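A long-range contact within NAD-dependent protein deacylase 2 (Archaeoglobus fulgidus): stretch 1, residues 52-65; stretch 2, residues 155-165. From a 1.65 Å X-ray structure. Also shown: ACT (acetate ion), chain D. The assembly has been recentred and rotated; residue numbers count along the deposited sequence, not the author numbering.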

# COMPACT_ATOMS: atom_id res chain seq x y z
N SER A 52 9.84 -1.65 13.99
CA SER A 52 10.31 -3.03 13.89
C SER A 52 9.80 -3.88 15.05
O SER A 52 9.43 -3.35 16.10
CB SER A 52 11.84 -3.08 13.85
OG SER A 52 12.40 -2.85 15.13
N ILE A 53 9.80 -5.20 14.86
CA ILE A 53 9.32 -6.12 15.89
C ILE A 53 10.25 -6.12 17.11
O ILE A 53 9.77 -6.18 18.25
CB ILE A 53 9.10 -7.56 15.34
CG1 ILE A 53 8.45 -8.45 16.41
CG2 ILE A 53 10.39 -8.18 14.84
CD1 ILE A 53 7.09 -7.96 16.88
N SER A 54 11.56 -6.03 16.89
CA SER A 54 12.50 -5.94 18.01
C SER A 54 12.27 -4.64 18.79
O SER A 54 12.33 -4.62 20.02
CB SER A 54 13.95 -6.04 17.54
OG SER A 54 14.26 -5.04 16.58
N GLY A 55 11.99 -3.55 18.07
CA GLY A 55 11.67 -2.27 18.69
C GLY A 55 10.39 -2.34 19.50
O GLY A 55 10.34 -1.87 20.65
N PHE A 56 9.36 -2.94 18.92
CA PHE A 56 8.08 -3.09 19.61
C PHE A 56 8.20 -3.92 20.89
O PHE A 56 7.58 -3.59 21.90
CB PHE A 56 7.03 -3.72 18.69
CG PHE A 56 5.65 -3.75 19.28
CD1 PHE A 56 4.80 -2.66 19.13
CD2 PHE A 56 5.22 -4.84 20.01
CE1 PHE A 56 3.53 -2.67 19.69
CE2 PHE A 56 3.95 -4.86 20.58
CZ PHE A 56 3.11 -3.77 20.42
N LYS A 57 8.99 -4.99 20.84
CA LYS A 57 9.18 -5.86 22.01
C LYS A 57 9.97 -5.16 23.12
O LYS A 57 9.76 -5.44 24.29
CB LYS A 57 9.87 -7.17 21.60
CG LYS A 57 8.97 -8.09 20.80
CD LYS A 57 9.72 -9.25 20.18
CE LYS A 57 10.04 -10.35 21.17
NZ LYS A 57 10.47 -11.59 20.46
N ARG A 58 10.86 -4.25 22.74
CA ARG A 58 11.66 -3.50 23.71
C ARG A 58 10.86 -2.35 24.31
O ARG A 58 10.95 -2.09 25.51
CB ARG A 58 12.92 -2.95 23.04
N ASN A 59 10.08 -1.67 23.47
CA ASN A 59 9.35 -0.48 23.89
C ASN A 59 8.11 -0.28 23.02
O ASN A 59 8.15 0.46 22.04
CB ASN A 59 10.25 0.76 23.84
CG ASN A 59 9.59 2.01 24.38
OD1 ASN A 59 8.45 1.98 24.85
ND2 ASN A 59 10.29 3.13 24.29
N PRO A 60 7.01 -0.95 23.37
CA PRO A 60 5.79 -0.82 22.57
C PRO A 60 5.19 0.59 22.62
O PRO A 60 4.52 1.01 21.67
CB PRO A 60 4.84 -1.85 23.21
CG PRO A 60 5.33 -2.01 24.61
CD PRO A 60 6.82 -1.89 24.50
N ARG A 61 5.44 1.32 23.70
CA ARG A 61 4.96 2.70 23.82
C ARG A 61 5.57 3.60 22.74
O ARG A 61 4.89 4.46 22.19
CB ARG A 61 5.24 3.24 25.22
CG ARG A 61 4.60 4.59 25.52
CD ARG A 61 4.71 4.90 27.01
NE ARG A 61 4.05 6.15 27.39
CZ ARG A 61 4.55 7.37 27.18
NH1 ARG A 61 5.72 7.54 26.57
NH2 ARG A 61 3.86 8.43 27.59
N ALA A 62 6.85 3.40 22.43
CA ALA A 62 7.51 4.16 21.37
C ALA A 62 6.82 3.97 20.01
O ALA A 62 6.62 4.93 19.27
CB ALA A 62 8.98 3.79 21.27
N PHE A 63 6.45 2.73 19.70
CA PHE A 63 5.69 2.46 18.48
C PHE A 63 4.39 3.27 18.45
O PHE A 63 4.05 3.87 17.44
CB PHE A 63 5.38 0.97 18.34
CG PHE A 63 4.35 0.67 17.28
CD1 PHE A 63 4.71 0.58 15.95
CD2 PHE A 63 3.02 0.51 17.63
CE1 PHE A 63 3.77 0.32 14.97
CE2 PHE A 63 2.06 0.26 16.65
CZ PHE A 63 2.44 0.16 15.33
N TRP A 64 3.67 3.26 19.56
CA TRP A 64 2.39 3.95 19.61
C TRP A 64 2.53 5.48 19.57
O TRP A 64 1.74 6.15 18.91
CB TRP A 64 1.58 3.48 20.83
CG TRP A 64 0.96 2.13 20.60
CD1 TRP A 64 1.22 0.98 21.29
CD2 TRP A 64 0.01 1.80 19.59
NE1 TRP A 64 0.46 -0.05 20.78
CE2 TRP A 64 -0.29 0.42 19.74
CE3 TRP A 64 -0.64 2.53 18.59
CZ2 TRP A 64 -1.20 -0.23 18.91
CZ3 TRP A 64 -1.54 1.88 17.78
CH2 TRP A 64 -1.82 0.51 17.94
N GLU A 65 3.53 6.02 20.26
CA GLU A 65 3.79 7.46 20.21
C GLU A 65 4.21 7.89 18.80
O GLU A 65 3.81 8.94 18.32
CB GLU A 65 4.85 7.86 21.24
CG GLU A 65 4.44 7.66 22.69
CD GLU A 65 3.38 8.64 23.17
OE1 GLU A 65 2.74 8.35 24.21
OE2 GLU A 65 3.19 9.69 22.53
N SER A 155 -1.58 -4.99 29.98
CA SER A 155 -0.30 -4.96 29.26
C SER A 155 -0.13 -3.73 28.38
O SER A 155 -1.10 -3.18 27.85
CB SER A 155 -0.15 -6.22 28.40
OG SER A 155 1.07 -6.20 27.67
N TYR A 156 1.13 -3.32 28.23
CA TYR A 156 1.51 -2.28 27.28
C TYR A 156 1.74 -2.86 25.87
O TYR A 156 2.04 -2.11 24.94
CB TYR A 156 2.81 -1.59 27.74
CG TYR A 156 2.63 -0.52 28.79
CD1 TYR A 156 2.72 0.83 28.45
CD2 TYR A 156 2.40 -0.84 30.12
CE1 TYR A 156 2.57 1.83 29.40
CE2 TYR A 156 2.24 0.14 31.08
CZ TYR A 156 2.33 1.48 30.71
OH TYR A 156 2.18 2.46 31.66
N TYR A 157 1.61 -4.18 25.71
CA TYR A 157 1.95 -4.84 24.45
C TYR A 157 0.73 -5.19 23.60
O TYR A 157 0.50 -6.37 23.28
CB TYR A 157 2.80 -6.09 24.72
CG TYR A 157 4.18 -5.77 25.20
CD1 TYR A 157 4.44 -5.53 26.55
CD2 TYR A 157 5.24 -5.67 24.31
CE1 TYR A 157 5.71 -5.23 27.00
CE2 TYR A 157 6.51 -5.37 24.74
CZ TYR A 157 6.75 -5.14 26.08
OH TYR A 157 8.03 -4.84 26.50
N VAL A 158 -0.04 -4.17 23.23
CA VAL A 158 -1.12 -4.33 22.26
C VAL A 158 -0.54 -4.07 20.88
O VAL A 158 -0.18 -2.94 20.55
CB VAL A 158 -2.29 -3.37 22.52
CG1 VAL A 158 -3.37 -3.53 21.45
CG2 VAL A 158 -2.86 -3.59 23.91
N LYS A 159 -0.43 -5.13 20.08
CA LYS A 159 0.19 -5.06 18.77
C LYS A 159 -0.88 -5.11 17.67
O LYS A 159 -1.67 -6.05 17.64
CB LYS A 159 1.17 -6.22 18.58
CG LYS A 159 2.02 -6.11 17.31
CD LYS A 159 2.75 -7.40 17.02
CE LYS A 159 3.56 -7.29 15.73
NZ LYS A 159 2.70 -7.36 14.52
N PRO A 160 -0.89 -4.12 16.77
CA PRO A 160 -1.83 -4.21 15.66
C PRO A 160 -1.41 -5.32 14.71
O PRO A 160 -0.22 -5.67 14.66
CB PRO A 160 -1.72 -2.84 14.99
CG PRO A 160 -0.34 -2.39 15.28
CD PRO A 160 0.04 -2.98 16.61
N ARG A 161 -2.36 -5.86 13.95
CA ARG A 161 -2.05 -6.90 12.96
C ARG A 161 -1.44 -6.27 11.70
O ARG A 161 -1.94 -6.40 10.58
CB ARG A 161 -3.28 -7.74 12.65
CG ARG A 161 -3.67 -8.61 13.82
CD ARG A 161 -4.75 -9.61 13.49
NE ARG A 161 -5.23 -10.26 14.70
CZ ARG A 161 -6.33 -11.02 14.78
NH1 ARG A 161 -7.08 -11.24 13.71
NH2 ARG A 161 -6.67 -11.55 15.95
N VAL A 162 -0.33 -5.57 11.94
CA VAL A 162 0.48 -4.94 10.92
C VAL A 162 1.79 -5.70 10.90
O VAL A 162 2.29 -6.11 11.95
CB VAL A 162 0.73 -3.46 11.28
CG1 VAL A 162 1.86 -2.86 10.45
CG2 VAL A 162 -0.56 -2.66 11.11
N VAL A 163 2.35 -5.88 9.71
CA VAL A 163 3.67 -6.46 9.58
C VAL A 163 4.69 -5.37 9.88
O VAL A 163 4.81 -4.41 9.13
CB VAL A 163 3.91 -7.00 8.15
CG1 VAL A 163 5.31 -7.59 8.03
CG2 VAL A 163 2.87 -8.05 7.80
N LEU A 164 5.40 -5.51 11.00
CA LEU A 164 6.48 -4.60 11.33
C LEU A 164 7.75 -5.08 10.65
O LEU A 164 7.84 -6.24 10.25
CB LEU A 164 6.71 -4.54 12.84
CG LEU A 164 5.51 -4.07 13.66
CD1 LEU A 164 5.85 -4.10 15.14
CD2 LEU A 164 5.08 -2.68 13.22
N PHE A 165 8.73 -4.19 10.52
CA PHE A 165 10.03 -4.61 10.00
C PHE A 165 10.57 -5.75 10.85
O PHE A 165 10.46 -5.74 12.08
CB PHE A 165 11.01 -3.43 9.95
CG PHE A 165 10.75 -2.49 8.81
CD1 PHE A 165 11.32 -2.72 7.56
CD2 PHE A 165 9.92 -1.39 8.96
CE1 PHE A 165 11.07 -1.87 6.50
CE2 PHE A 165 9.67 -0.53 7.91
CZ PHE A 165 10.25 -0.77 6.67
C ACT D . 6.93 0.57 27.76
O ACT D . 7.05 0.63 26.52
OXT ACT D . 7.21 1.54 28.49
CH3 ACT D . 6.42 -0.70 28.38
O HOH W 1 0.28 -1.28 23.37

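A short helix, 53-58, and the start of a second, which begins at Pro60, pack against a segment nearly a hundred residues further along the chain that includes strand 158-160 and turns a corner at Arg161. The first helix runs roughly antiparallel to strand 158-160, at 157° with the axes 10.4 Å apart at closest approach; the second crosses the strand at 47° and 9.6 Å. At one end the backbones themselves meet: Ser52 and Phe165 form a single beta bridge, in which Ile53 N donates to Phe165 O at 2.9 Å, supported by a CA-H...O contact from Ser52 CA to Phe165 O at 3.3 Å. Ser52 suits this junction because its short side chain also caps the helix that follows, Ser52 OG accepting from Gly55 N at 3.0 Å.

Two further hydrogen bonds pair a side-chain donor with a backbone carbonyl. Tyr157 OH gives its proton to Lys57 O at 2.9 Å, near the end of the first helix; the long phenol spans the gap that its sideways CA-to-CB bond would leave. Trp64 NE1 donates to Val158 O at 3.0 Å, so a large apolar side chain is buried with its polar group satisfied. Water 1 extends this network, its oxygen accepting from Val158 N at 2.9 Å and, weakly, from Trp64 NE1 at 2.9 Å.

Ring faces receive aliphatic groups. Pro60 CG sits 3.6 Å from the centroid of the Tyr157 ring, almost on its normal, a CH-pi contact to which the compact, rigid proline ring is well suited. Having no backbone N-H to offer, proline also fits the first turn of a helix, where that donor is not needed. Lys159 CG lies over a face of the Phe56 ring, 4.2 Å from its centroid. Here the methylene chain does the apolar work, while the ammonium group leads away, with Lys159 NZ donating to Val162 O at 2.9 Å.

Apolar packing fills much of the rest. Leu164, pointing toward the helices, uses both methyls: Leu164 CD1 lies 3.8 Å from Phe56 CB, and Leu164 CD2 lies 3.7 Å from Phe63 CE1, so one branched residue touches both helices. Pro160 likewise meets two aromatic side chains of the second helix, its CG 3.8 Å from Phe63 CZ and its CD 3.8 Å from Trp64 CZ2. Phe56, Phe63 and Trp64 all direct their CA-to-CB bonds toward the other stretch, and their broad, flat rings bury substantial surface there. Altogether the contact covers 768 Å², counting both sides.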